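Local atomic coordinates of homospermidine synthase (PDB entry 2PH5), a protein that binds NAD and probably catalyses the formation of the polyamine homospermidine. Residues 31-36 and 57-62; 189-194 and 421-426; 247-252 and 457-462; 268-273 and 337-342. All blocks are in the same frame, centred on the assembly; numbering follows the deposited sequence.

Contact 1. Residues 31-36 and 57-62; sequences LIFEKF and QQYGVS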
loop_
_atom_site.group_PDB
_atom_site.type_symbol
_atom_site.label_atom_id
_atom_site.label_comp_id
_atom_site.label_asym_id
_atom_site.label_seq_id
_atom_site.Cartn_x
_atom_site.Cartn_y
_atom_site.Cartn_z
ATOM N N LEU A 31 -16.298 -2.734 29.724
ATOM C CA LEU A 31 -17.272 -3.819 29.611
ATOM C C LEU A 31 -17.455 -4.632 30.893
ATOM O O LEU A 31 -18.524 -5.190 31.136
ATOM C CB LEU A 31 -16.908 -4.758 28.442
ATOM C CG LEU A 31 -17.304 -4.319 27.024
ATOM C CD1 LEU A 31 -16.599 -3.029 26.686
ATOM C CD2 LEU A 31 -16.949 -5.395 25.996
ATOM N N ILE A 32 -16.420 -4.696 31.718
ATOM C CA ILE A 32 -16.509 -5.447 32.959
ATOM C C ILE A 32 -17.397 -4.725 33.970
ATOM O O ILE A 32 -18.226 -5.342 34.643
ATOM C CB ILE A 32 -15.127 -5.648 33.567
ATOM C CG1 ILE A 32 -14.199 -6.273 32.522
ATOM C CG2 ILE A 32 -15.233 -6.532 34.797
ATOM C CD1 ILE A 32 -12.768 -6.419 32.979
ATOM N N PHE A 33 -17.225 -3.414 34.075
ATOM C CA PHE A 33 -18.033 -2.640 35.004
ATOM C C PHE A 33 -19.408 -2.367 34.424
ATOM O O PHE A 33 -20.317 -1.946 35.132
ATOM C CB PHE A 33 -17.330 -1.330 35.349
ATOM C CG PHE A 33 -16.114 -1.518 36.194
ATOM C CD1 PHE A 33 -16.234 -1.936 37.516
ATOM C CD2 PHE A 33 -14.843 -1.320 35.662
ATOM C CE1 PHE A 33 -15.099 -2.156 38.301
ATOM C CE2 PHE A 33 -13.704 -1.536 36.436
ATOM C CZ PHE A 33 -13.831 -1.956 37.757
ATOM N N GLU A 34 -19.560 -2.625 33.132
ATOM C CA GLU A 34 -20.833 -2.403 32.463
ATOM C C GLU A 34 -21.734 -3.628 32.610
ATOM O O GLU A 34 -22.954 -3.505 32.674
ATOM C CB GLU A 34 -20.599 -2.103 30.982
ATOM C CG GLU A 34 -21.835 -1.638 30.225
ATOM C CD GLU A 34 -21.576 -1.473 28.738
ATOM O OE1 GLU A 34 -20.445 -1.080 28.365
ATOM O OE2 GLU A 34 -22.500 -1.726 27.937
ATOM N N LYS A 35 -21.124 -4.807 32.677
ATOM C CA LYS A 35 -21.865 -6.052 32.805
ATOM C C LYS A 35 -21.832 -6.656 34.208
ATOM O O LYS A 35 -22.570 -7.598 34.501
ATOM C CB LYS A 35 -21.319 -7.074 31.810
ATOM C CG LYS A 35 -21.762 -6.853 30.385
ATOM C CD LYS A 35 -23.140 -7.404 30.211
ATOM C CE LYS A 35 -23.531 -7.468 28.764
ATOM N NZ LYS A 35 -24.906 -8.019 28.688
ATOM N N PHE A 36 -20.983 -6.127 35.080
ATOM C CA PHE A 36 -20.883 -6.666 36.428
ATOM C C PHE A 36 -21.109 -5.631 37.511
ATOM O O PHE A 36 -20.586 -4.520 37.441
ATOM C CB PHE A 36 -19.519 -7.331 36.620
ATOM C CG PHE A 36 -19.344 -8.576 35.810
ATOM C CD1 PHE A 36 -19.809 -9.796 36.279
ATOM C CD2 PHE A 36 -18.756 -8.523 34.554
ATOM C CE1 PHE A 36 -19.689 -10.951 35.503
ATOM C CE2 PHE A 36 -18.633 -9.671 33.770
ATOM C CZ PHE A 36 -19.100 -10.884 34.245
ATOM N N GLN A 57 -6.804 4.469 36.552
ATOM C CA GLN A 57 -7.113 5.533 37.500
ATOM C C GLN A 57 -8.565 6.005 37.444
ATOM O O GLN A 57 -9.134 6.390 38.464
ATOM C CB GLN A 57 -6.189 6.735 37.298
ATOM C CG GLN A 57 -4.727 6.465 37.571
ATOM C CD GLN A 57 -3.972 6.034 36.327
ATOM O OE1 GLN A 57 -4.430 5.167 35.576
ATOM N NE2 GLN A 57 -2.803 6.635 36.106
ATOM N N GLN A 58 -9.161 5.975 36.257
ATOM C CA GLN A 58 -10.541 6.406 36.100
ATOM C C GLN A 58 -11.497 5.451 36.793
ATOM O O GLN A 58 -12.519 5.869 37.338
ATOM C CB GLN A 58 -10.904 6.508 34.621
ATOM C CG GLN A 58 -10.077 7.532 33.862
ATOM C CD GLN A 58 -10.483 8.970 34.147
ATOM O OE1 GLN A 58 -9.849 9.909 33.660
ATOM N NE2 GLN A 58 -11.545 9.148 34.931
ATOM N N TYR A 59 -11.163 4.166 36.778
ATOM C CA TYR A 59 -12.009 3.168 37.415
ATOM C C TYR A 59 -11.573 2.878 38.844
ATOM O O TYR A 59 -12.305 2.247 39.609
ATOM C CB TYR A 59 -12.009 1.885 36.582
ATOM C CG TYR A 59 -12.739 2.041 35.264
ATOM C CD1 TYR A 59 -14.136 2.006 35.211
ATOM C CD2 TYR A 59 -12.036 2.261 34.074
ATOM C CE1 TYR A 59 -14.817 2.186 34.010
ATOM C CE2 TYR A 59 -12.703 2.445 32.869
ATOM C CZ TYR A 59 -14.097 2.406 32.847
ATOM O OH TYR A 59 -14.770 2.608 31.667
ATOM N N GLY A 60 -10.382 3.349 39.202
ATOM C CA GLY A 60 -9.870 3.125 40.543
ATOM C C GLY A 60 -9.490 1.675 40.786
ATOM O O GLY A 60 -9.759 1.118 41.853
ATOM N N VAL A 61 -8.868 1.056 39.792
ATOM C CA VAL A 61 -8.459 -0.329 39.914
ATOM C C VAL A 61 -6.965 -0.407 40.173
ATOM O O VAL A 61 -6.170 0.235 39.491
ATOM C CB VAL A 61 -8.849 -1.131 38.636
ATOM C CG1 VAL A 61 -8.228 -2.514 38.651
ATOM C CG2 VAL A 61 -10.370 -1.249 38.562
ATOM N N SER A 62 -6.600 -1.179 41.190
ATOM C CA SER A 62 -5.206 -1.370 41.574
ATOM C C SER A 62 -4.368 -1.829 40.376
ATOM O O SER A 62 -4.820 -2.636 39.568
ATOM C CB SER A 62 -5.146 -2.414 42.698
ATOM O OG SER A 62 -3.820 -2.842 42.946
#
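F33 reaches across from the end of helix 23-35 to meet Y59 and V61, and the whole contact is apolar. The F33 and Y59 rings lie almost parallel, their planes 8° apart, but they are slid so far past one another that overlap is slight. The closest pair is F33 CD2 and Y59 CD1, at 3.4 Å. V61 CG2 lies at the edge of the F33 ring, near its plane, 3.6 Å from F33 CZ. Both aromatic side chains have CG anti to their own carbonyl carbon, and from there they run past each other in opposite directions. A Schellman motif with G60 as its C-prime residue ends helix 55-59 and turns the chain so that V61 also faces F33. M29 touches both Y59 and V61, while V43 of the neighbouring strand packs against F33 and V61. Two successive helices, each following a parallel strand, meeting beside the sheet in this way illustrate the beta-alpha-beta packing of a Rossmann-type NAD-binding domain.

Contact 2. Residues 189-194 and 421-426; sequences AEWANL and VDHQYI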
loop_
_atom_site.group_PDB
_atom_site.type_symbol
_atom_site.label_atom_id
_atom_site.label_comp_id
_atom_site.label_asym_id
_atom_site.label_seq_id
_atom_site.Cartn_x
_atom_site.Cartn_y
_atom_site.Cartn_z
ATOM N N ALA A 189 -18.871 -33.350 14.323
ATOM C CA ALA A 189 -19.268 -34.153 13.165
ATOM C C ALA A 189 -20.557 -33.636 12.528
ATOM O O ALA A 189 -20.656 -33.546 11.305
ATOM C CB ALA A 189 -19.432 -35.617 13.577
ATOM N N GLU A 190 -21.543 -33.300 13.356
ATOM C CA GLU A 190 -22.811 -32.788 12.854
ATOM C C GLU A 190 -22.630 -31.430 12.186
ATOM O O GLU A 190 -23.277 -31.140 11.180
ATOM C CB GLU A 190 -23.839 -32.671 13.986
ATOM C CG GLU A 190 -24.222 -33.997 14.625
ATOM C CD GLU A 190 -25.453 -33.887 15.510
ATOM O OE1 GLU A 190 -25.468 -33.038 16.428
ATOM O OE2 GLU A 190 -26.409 -34.659 15.288
ATOM N N TRP A 191 -21.754 -30.596 12.742
ATOM C CA TRP A 191 -21.505 -29.281 12.163
ATOM C C TRP A 191 -20.804 -29.452 10.825
ATOM O O TRP A 191 -21.126 -28.773 9.850
ATOM C CB TRP A 191 -20.639 -28.430 13.095
ATOM C CG TRP A 191 -21.412 -27.742 14.172
ATOM C CD1 TRP A 191 -21.314 -27.955 15.516
ATOM C CD2 TRP A 191 -22.408 -26.725 13.999
ATOM N NE1 TRP A 191 -22.187 -27.134 16.190
ATOM C CE2 TRP A 191 -22.870 -26.372 15.283
ATOM C CE3 TRP A 191 -22.955 -26.082 12.885
ATOM C CZ2 TRP A 191 -23.856 -25.400 15.480
ATOM C CZ3 TRP A 191 -23.938 -25.117 13.080
ATOM C CH2 TRP A 191 -24.377 -24.786 14.370
ATOM N N ALA A 192 -19.843 -30.367 10.790
ATOM C CA ALA A 192 -19.102 -30.643 9.569
ATOM C C ALA A 192 -20.075 -31.164 8.520
ATOM O O ALA A 192 -20.044 -30.743 7.367
ATOM C CB ALA A 192 -18.020 -31.677 9.841
ATOM N N ASN A 193 -20.949 -32.075 8.941
ATOM C CA ASN A 193 -21.935 -32.672 8.052
ATOM C C ASN A 193 -22.862 -31.625 7.440
ATOM O O ASN A 193 -23.174 -31.690 6.252
ATOM C CB ASN A 193 -22.730 -33.730 8.814
ATOM C CG ASN A 193 -23.994 -34.130 8.101
ATOM O OD1 ASN A 193 -25.052 -33.526 8.311
ATOM N ND2 ASN A 193 -23.898 -35.142 7.239
ATOM N N LEU A 194 -23.302 -30.668 8.255
ATOM C CA LEU A 194 -24.164 -29.591 7.784
ATOM C C LEU A 194 -23.407 -28.748 6.769
ATOM O O LEU A 194 -23.981 -28.280 5.791
ATOM C CB LEU A 194 -24.609 -28.695 8.944
ATOM C CG LEU A 194 -25.289 -27.384 8.518
ATOM C CD1 LEU A 194 -26.560 -27.692 7.764
ATOM C CD2 LEU A 194 -25.584 -26.526 9.729
ATOM N N VAL A 421 -18.413 -23.962 22.365
ATOM C CA VAL A 421 -19.358 -23.079 23.045
ATOM C C VAL A 421 -20.565 -22.764 22.162
ATOM O O VAL A 421 -20.432 -22.600 20.944
ATOM C CB VAL A 421 -18.661 -21.753 23.452
ATOM C CG1 VAL A 421 -19.596 -20.883 24.283
ATOM C CG2 VAL A 421 -17.388 -22.067 24.216
ATOM N N ASP A 422 -21.739 -22.682 22.785
ATOM C CA ASP A 422 -22.990 -22.395 22.076
ATOM C C ASP A 422 -22.945 -20.993 21.466
ATOM O O ASP A 422 -22.938 -19.990 22.182
ATOM C CB ASP A 422 -24.168 -22.520 23.054
ATOM C CG ASP A 422 -25.499 -22.219 22.406
ATOM O OD1 ASP A 422 -25.738 -22.705 21.275
ATOM O OD2 ASP A 422 -26.310 -21.511 23.029
ATOM N N HIS A 423 -22.927 -20.928 20.138
ATOM C CA HIS A 423 -22.833 -19.649 19.443
ATOM C C HIS A 423 -23.918 -18.616 19.803
ATOM O O HIS A 423 -23.617 -17.434 19.987
ATOM C CB HIS A 423 -22.805 -19.887 17.928
ATOM C CG HIS A 423 -24.067 -20.484 17.397
ATOM N ND1 HIS A 423 -24.493 -21.747 17.746
ATOM C CD2 HIS A 423 -25.034 -19.962 16.607
ATOM C CE1 HIS A 423 -25.674 -21.973 17.201
ATOM N NE2 HIS A 423 -26.026 -20.905 16.505
ATOM N N GLN A 424 -25.165 -19.067 19.924
ATOM C CA GLN A 424 -26.280 -18.182 20.250
ATOM C C GLN A 424 -26.097 -17.493 21.606
ATOM O O GLN A 424 -26.428 -16.318 21.770
ATOM C CB GLN A 424 -27.595 -18.972 20.217
ATOM C CG GLN A 424 -28.840 -18.139 20.483
ATOM C CD GLN A 424 -30.117 -18.975 20.562
ATOM O OE1 GLN A 424 -31.113 -18.547 21.158
ATOM N NE2 GLN A 424 -30.094 -20.166 19.954
ATOM N N TYR A 425 -25.563 -18.224 22.574
ATOM C CA TYR A 425 -25.323 -17.670 23.899
ATOM C C TYR A 425 -24.349 -16.505 23.791
ATOM O O TYR A 425 -24.601 -15.409 24.307
ATOM C CB TYR A 425 -24.722 -18.741 24.797
ATOM C CG TYR A 425 -24.415 -18.311 26.211
ATOM C CD1 TYR A 425 -25.196 -18.771 27.274
ATOM C CD2 TYR A 425 -23.299 -17.515 26.500
ATOM C CE1 TYR A 425 -24.871 -18.466 28.590
ATOM C CE2 TYR A 425 -22.964 -17.201 27.814
ATOM C CZ TYR A 425 -23.753 -17.685 28.856
ATOM O OH TYR A 425 -23.409 -17.420 30.160
ATOM N N ILE A 426 -23.231 -16.748 23.117
ATOM C CA ILE A 426 -22.209 -15.727 22.950
ATOM C C ILE A 426 -22.718 -14.567 22.104
ATOM O O ILE A 426 -22.668 -13.422 22.543
ATOM C CB ILE A 426 -20.888 -16.340 22.337
ATOM C CG1 ILE A 426 -19.895 -16.661 23.453
ATOM C CG2 ILE A 426 -20.177 -15.334 21.430
ATOM C CD1 ILE A 426 -20.403 -17.568 24.507
#
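W191 and H423 make the nearest backbone approach of the two segments, yet their CA atoms are 12.1 Å apart, so the gap is bridged by two long aromatic side chains rather than by close helix packing. W191 lies within helix 188-197; H423 opens helix 423-430, directly after the N-cap D422. That cap is a modest one, since Y425 N donates a weak bond of 3.4 Å to D422 OD2.

The rings meet as an offset edge-to-face pair, the W191 edge turned toward the H423 face, planes at 90° and centroids 5.8 Å apart. CH2 of W191, at the far end of its six-membered ring, lies 4.2 Å from CE1 of H423, and that imidazole carbon sits near the indole plane. H423 can present its ring in this direction because a chi1 of 65° tucks CG over the backbone, flanked by both N and C. No hydrogen bond crosses this buried contact, which belongs to the saccharopine dehydrogenase C-terminal family region, away from the NAD site.

Around the pair, helix 158-176 contributes K168 against W191, and E169 and L172 against H423. F302 meets the indole at an inclined angle. R184, in the loop before helix 188-197, packs on H423 and forms a salt bridge with D422, linking that loop to the start of helix 423-430.

Contact 3. Residues 247-252 and 457-462; sequences EAHWPH and EVDLSD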
loop_
_atom_site.group_PDB
_atom_site.type_symbol
_atom_site.label_atom_id
_atom_site.label_comp_id
_atom_site.label_asym_id
_atom_site.label_seq_id
_atom_site.Cartn_x
_atom_site.Cartn_y
_atom_site.Cartn_z
ATOM N N GLU A 247 -10.417 -28.631 -3.650
ATOM C CA GLU A 247 -9.251 -28.067 -4.335
ATOM C C GLU A 247 -8.690 -29.032 -5.355
ATOM O O GLU A 247 -8.366 -30.179 -5.038
ATOM C CB GLU A 247 -8.143 -27.707 -3.335
ATOM C CG GLU A 247 -8.532 -26.688 -2.273
ATOM C CD GLU A 247 -8.814 -25.299 -2.833
ATOM O OE1 GLU A 247 -9.130 -24.399 -2.028
ATOM O OE2 GLU A 247 -8.723 -25.106 -4.064
ATOM N N ALA A 248 -8.560 -28.551 -6.583
ATOM C CA ALA A 248 -8.053 -29.369 -7.676
ATOM C C ALA A 248 -6.719 -28.865 -8.218
ATOM O O ALA A 248 -6.208 -29.393 -9.205
ATOM C CB ALA A 248 -9.097 -29.413 -8.797
ATOM N N HIS A 249 -6.155 -27.853 -7.567
ATOM C CA HIS A 249 -4.877 -27.265 -7.994
ATOM C C HIS A 249 -3.883 -27.213 -6.836
ATOM O O HIS A 249 -4.268 -27.001 -5.693
ATOM C CB HIS A 249 -5.127 -25.853 -8.522
ATOM C CG HIS A 249 -5.998 -25.811 -9.738
ATOM N ND1 HIS A 249 -5.493 -25.919 -11.016
ATOM C CD2 HIS A 249 -7.341 -25.695 -9.871
ATOM C CE1 HIS A 249 -6.488 -25.869 -11.884
ATOM N NE2 HIS A 249 -7.620 -25.734 -11.217
ATOM N N TRP A 250 -2.602 -27.407 -7.119
ATOM C CA TRP A 250 -1.610 -27.372 -6.045
ATOM C C TRP A 250 -0.665 -26.187 -6.248
ATOM O O TRP A 250 0.068 -26.133 -7.230
ATOM C CB TRP A 250 -0.848 -28.703 -6.003
ATOM C CG TRP A 250 0.174 -28.776 -4.924
ATOM C CD1 TRP A 250 1.518 -28.555 -5.049
ATOM C CD2 TRP A 250 -0.063 -29.030 -3.534
ATOM N NE1 TRP A 250 2.131 -28.652 -3.823
ATOM C CE2 TRP A 250 1.185 -28.942 -2.875
ATOM C CE3 TRP A 250 -1.209 -29.322 -2.780
ATOM C CZ2 TRP A 250 1.323 -29.135 -1.497
ATOM C CZ3 TRP A 250 -1.074 -29.513 -1.405
ATOM C CH2 TRP A 250 0.186 -29.417 -0.779
ATOM N N PRO A 251 -0.672 -25.218 -5.315
ATOM C CA PRO A 251 0.193 -24.037 -5.425
ATOM C C PRO A 251 1.654 -24.408 -5.676
ATOM O O PRO A 251 2.188 -25.299 -5.025
ATOM C CB PRO A 251 -0.002 -23.335 -4.077
ATOM C CG PRO A 251 -1.366 -23.778 -3.637
ATOM C CD PRO A 251 -1.361 -25.238 -4.011
ATOM N N HIS A 252 2.295 -23.721 -6.616
ATOM C CA HIS A 252 3.691 -23.998 -6.945
ATOM C C HIS A 252 4.622 -23.891 -5.741
ATOM O O HIS A 252 5.544 -24.694 -5.591
ATOM C CB HIS A 252 4.181 -23.042 -8.038
ATOM C CG HIS A 252 4.052 -21.594 -7.676
ATOM N ND1 HIS A 252 2.833 -20.959 -7.572
ATOM C CD2 HIS A 252 4.987 -20.670 -7.347
ATOM C CE1 HIS A 252 3.022 -19.706 -7.194
ATOM N NE2 HIS A 252 4.320 -19.506 -7.050
ATOM N N GLU A 457 -4.439 -16.811 -15.503
ATOM C CA GLU A 457 -5.003 -18.137 -15.720
ATOM C C GLU A 457 -6.044 -18.461 -14.650
ATOM O O GLU A 457 -5.771 -18.380 -13.457
ATOM C CB GLU A 457 -3.883 -19.180 -15.706
ATOM C CG GLU A 457 -4.215 -20.481 -16.415
ATOM C CD GLU A 457 -3.007 -21.389 -16.534
ATOM O OE1 GLU A 457 -1.970 -20.929 -17.054
ATOM O OE2 GLU A 457 -3.094 -22.563 -16.111
ATOM N N VAL A 458 -7.243 -18.818 -15.088
ATOM C CA VAL A 458 -8.313 -19.137 -14.158
ATOM C C VAL A 458 -8.958 -20.470 -14.493
ATOM O O VAL A 458 -8.781 -21.004 -15.581
ATOM C CB VAL A 458 -9.401 -18.054 -14.179
ATOM C CG1 VAL A 458 -8.827 -16.729 -13.693
ATOM C CG2 VAL A 458 -9.953 -17.915 -15.583
ATOM N N ASP A 459 -9.714 -21.001 -13.544
ATOM C CA ASP A 459 -10.406 -22.271 -13.719
ATOM C C ASP A 459 -11.912 -21.972 -13.737
ATOM O O ASP A 459 -12.557 -21.888 -12.686
ATOM C CB ASP A 459 -10.036 -23.202 -12.558
ATOM C CG ASP A 459 -10.611 -24.596 -12.706
ATOM O OD1 ASP A 459 -10.266 -25.468 -11.876
ATOM O OD2 ASP A 459 -11.407 -24.828 -13.641
ATOM N N LEU A 460 -12.451 -21.788 -14.941
ATOM C CA LEU A 460 -13.867 -21.480 -15.138
ATOM C C LEU A 460 -14.783 -22.575 -14.609
ATOM O O LEU A 460 -15.955 -22.337 -14.335
ATOM C CB LEU A 460 -14.150 -21.260 -16.625
ATOM C CG LEU A 460 -13.380 -20.088 -17.243
ATOM C CD1 LEU A 460 -13.601 -20.048 -18.752
ATOM C CD2 LEU A 460 -13.838 -18.795 -16.590
ATOM N N SER A 461 -14.229 -23.773 -14.469
ATOM C CA SER A 461 -14.965 -24.932 -13.989
ATOM C C SER A 461 -15.515 -24.754 -12.578
ATOM O O SER A 461 -16.653 -25.117 -12.285
ATOM C CB SER A 461 -14.052 -26.156 -14.031
ATOM O OG SER A 461 -14.441 -27.115 -13.068
ATOM N N ASP A 462 -14.699 -24.198 -11.699
ATOM C CA ASP A 462 -15.109 -24.004 -10.322
ATOM C C ASP A 462 -14.456 -22.743 -9.784
ATOM O O ASP A 462 -13.269 -22.734 -9.443
ATOM C CB ASP A 462 -14.691 -25.213 -9.492
ATOM C CG ASP A 462 -15.025 -25.051 -8.037
ATOM O OD1 ASP A 462 -14.566 -25.887 -7.230
ATOM O OD2 ASP A 462 -15.747 -24.088 -7.701
#
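H249 and D459 are joined by a His-carboxylate hydrogen bond, which ties together two irregular loops some 205 residues apart in the chain. NE2 of H249 donates to OD1 of D459 at 2.7 Å, with an angle of 164° at the hydrogen, so the bond is short and fairly straight.

The firm part of the contact is centred on this pair. F467 stacks on the imidazole and Q465 packs against it, which should restrict its rotation. On the other side, D459 opens a type I beta turn that runs to D462, and its second carboxylate oxygen, OD2, accepts a weak 3.1 Å bond from S461 N, in the manner of an Asx turn. The two oxygens thus divide their work, one reaching across and one turned to its own loop, while N468 OD1 takes the backbone NH of D459. CG of D459 is anti to its backbone N (chi1 -175°), which extends the carboxylate toward the histidine.

The remainder is loose. L460 and S461 are exposed to solvent, as befits a contact at the surface of the protein. A single polar link therefore does the joining, and its planes are crossed: D459 OD1 lies in the imidazole plane, whereas the ring nitrogen approaches it from 39° above the carboxylate plane.

Contact 4. Residues 268-273 and 337-342; sequences SRPSAG and NEWKPQ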
loop_
_atom_site.group_PDB
_atom_site.type_symbol
_atom_site.label_atom_id
_atom_site.label_comp_id
_atom_site.label_asym_id
_atom_site.label_seq_id
_atom_site.Cartn_x
_atom_site.Cartn_y
_atom_site.Cartn_z
ATOM N N SER A 268 5.561 -20.734 0.717
ATOM C CA SER A 268 6.888 -20.195 1.008
ATOM C C SER A 268 6.808 -18.724 1.415
ATOM O O SER A 268 7.176 -18.356 2.529
ATOM C CB SER A 268 7.800 -20.324 -0.216
ATOM O OG SER A 268 7.795 -21.650 -0.716
ATOM N N ARG A 269 6.319 -17.891 0.506
ATOM C CA ARG A 269 6.185 -16.456 0.743
ATOM C C ARG A 269 5.508 -16.119 2.079
ATOM O O ARG A 269 4.678 -16.885 2.568
ATOM C CB ARG A 269 5.403 -15.840 -0.421
ATOM C CG ARG A 269 5.989 -16.214 -1.775
ATOM C CD ARG A 269 5.230 -15.599 -2.921
ATOM N NE ARG A 269 5.276 -14.144 -2.875
ATOM C CZ ARG A 269 4.774 -13.355 -3.818
ATOM N NH1 ARG A 269 4.188 -13.885 -4.885
ATOM N NH2 ARG A 269 4.857 -12.037 -3.693
ATOM N N PRO A 270 5.878 -14.978 2.699
ATOM C CA PRO A 270 5.289 -14.549 3.980
ATOM C C PRO A 270 3.812 -14.239 3.745
ATOM O O PRO A 270 3.439 -13.796 2.659
ATOM C CB PRO A 270 6.071 -13.283 4.334
ATOM C CG PRO A 270 7.369 -13.452 3.621
ATOM C CD PRO A 270 6.973 -14.077 2.301
ATOM N N SER A 271 2.982 -14.453 4.762
ATOM C CA SER A 271 1.546 -14.223 4.622
ATOM C C SER A 271 1.217 -12.809 4.126
ATOM O O SER A 271 0.289 -12.615 3.322
ATOM C CB SER A 271 0.820 -14.523 5.943
ATOM O OG SER A 271 1.111 -13.569 6.950
ATOM N N ALA A 272 1.989 -11.828 4.587
ATOM C CA ALA A 272 1.789 -10.444 4.171
ATOM C C ALA A 272 2.179 -10.250 2.697
ATOM O O ALA A 272 1.979 -9.177 2.121
ATOM C CB ALA A 272 2.613 -9.506 5.056
ATOM N N GLY A 273 2.743 -11.290 2.089
ATOM C CA GLY A 273 3.145 -11.209 0.693
ATOM C C GLY A 273 2.231 -12.006 -0.230
ATOM O O GLY A 273 2.534 -12.190 -1.409
ATOM N N ASN A 337 11.459 -1.775 4.050
ATOM C CA ASN A 337 12.608 -1.824 4.947
ATOM C C ASN A 337 13.147 -3.243 5.030
ATOM O O ASN A 337 13.687 -3.650 6.062
ATOM C CB ASN A 337 12.241 -1.386 6.367
ATOM C CG ASN A 337 11.704 0.021 6.434
ATOM O OD1 ASN A 337 12.167 0.922 5.730
ATOM N ND2 ASN A 337 10.728 0.229 7.310
ATOM N N GLU A 338 12.985 -4.002 3.953
ATOM C CA GLU A 338 13.474 -5.375 3.918
ATOM C C GLU A 338 12.992 -6.232 5.110
ATOM O O GLU A 338 13.773 -6.984 5.699
ATOM C CB GLU A 338 15.006 -5.352 3.861
ATOM C CG GLU A 338 15.610 -5.917 2.574
ATOM C CD GLU A 338 15.388 -5.051 1.337
ATOM O OE1 GLU A 338 15.293 -5.632 0.242
ATOM O OE2 GLU A 338 15.332 -3.810 1.441
ATOM N N TRP A 339 11.707 -6.112 5.456
ATOM C CA TRP A 339 11.094 -6.866 6.561
ATOM C C TRP A 339 11.583 -6.466 7.955
ATOM O O TRP A 339 11.279 -7.131 8.947
ATOM C CB TRP A 339 11.294 -8.374 6.357
ATOM C CG TRP A 339 10.609 -8.902 5.131
ATOM C CD1 TRP A 339 11.203 -9.460 4.037
ATOM C CD2 TRP A 339 9.204 -8.882 4.856
ATOM N NE1 TRP A 339 10.257 -9.786 3.097
ATOM C CE2 TRP A 339 9.021 -9.442 3.571
ATOM C CE3 TRP A 339 8.082 -8.444 5.569
ATOM C CZ2 TRP A 339 7.758 -9.577 2.981
ATOM C CZ3 TRP A 339 6.822 -8.578 4.982
ATOM C CH2 TRP A 339 6.674 -9.140 3.701
ATOM N N LYS A 340 12.345 -5.378 8.014
ATOM C CA LYS A 340 12.864 -4.842 9.267
ATOM C C LYS A 340 11.752 -3.981 9.852
ATOM O O LYS A 340 11.415 -2.938 9.291
ATOM C CB LYS A 340 14.063 -3.928 9.011
ATOM C CG LYS A 340 15.392 -4.402 9.537
ATOM C CD LYS A 340 15.990 -5.453 8.625
ATOM C CE LYS A 340 17.513 -5.335 8.615
ATOM N NZ LYS A 340 18.066 -5.274 10.001
ATOM N N PRO A 341 11.172 -4.397 10.983
ATOM C CA PRO A 341 10.098 -3.609 11.591
ATOM C C PRO A 341 10.538 -2.206 12.001
ATOM O O PRO A 341 11.663 -2.000 12.460
ATOM C CB PRO A 341 9.664 -4.472 12.777
ATOM C CG PRO A 341 10.898 -5.254 13.109
ATOM C CD PRO A 341 11.429 -5.624 11.753
ATOM N N GLN A 342 9.640 -1.243 11.804
ATOM C CA GLN A 342 9.894 0.153 12.144
ATOM C C GLN A 342 10.325 0.239 13.603
ATOM O O GLN A 342 9.887 -0.555 14.433
ATOM C CB GLN A 342 8.622 0.989 11.952
ATOM C CG GLN A 342 8.144 1.180 10.515
ATOM C CD GLN A 342 7.104 0.160 10.068
ATOM O OE1 GLN A 342 6.211 0.481 9.281
ATOM N NE2 GLN A 342 7.222 -1.072 10.556
#
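W339 turns its indole toward P270 and A272 through a chi1 of -64°, with CG anti to its carbonyl carbon, and a chi2 of 117°. The backbone prepares this placing: E338 and W339 both have positive phi, forming the centre of a type I' turn from N337 to K340. K340 N closes that turn on N337 O at 2.9 Å, and the turn overlaps the Schellman motif that ends helix 325-336, E338 being its C-prime residue.

The CZ2-CH2 side of the six-membered ring does the touching. W339 CZ2 lies 3.9 Å from P270 CG, the proline and indole crossing at a slant. A272 CB comes to the ring edge, close to its plane, 4.3 Å from W339 CH2. A tight turn sets these two apolar groups side by side, since G273 N bonds to P270 O at 2.7 Å in the 3-10 segment 271-273. No hydrogen bond joins the segments.

L334 of helix 325-336 also packs on the indole, and K335 of the same helix donates to A272 O, adding a polar tie to the apolar one. E338 forms a salt bridge to R277 of the second subunit, and Y454 of that subunit packs on P270. The contact therefore joins the end of helix 325-336 to the corner between strands 264-267 and 275-278, beside the dimer interface.

Overall arrangement
The four contacts show how chemistry follows location. Contacts 2 and 4 are buried, contact 1 partly so, and contact 3 lies at the surface; only the last crosses by a hydrogen bond, the others relying on aromatic and apolar groups. Contact 1 belongs to the nucleotide-binding domain, on the far side of the chain's centre from contact 3, with centres about 52 Å apart. Contacts 1 and 2 nevertheless approach to about 8 Å between nearest atoms and share helix 391-408, which packs on L31 and F36 of the one and V421 and I426 of the other. Contact 4 is nested inside the loops closed by contacts 2 and 3. Contacts 3 and 4, about 6 Å apart at nearest atoms, both have residues touching the second subunit.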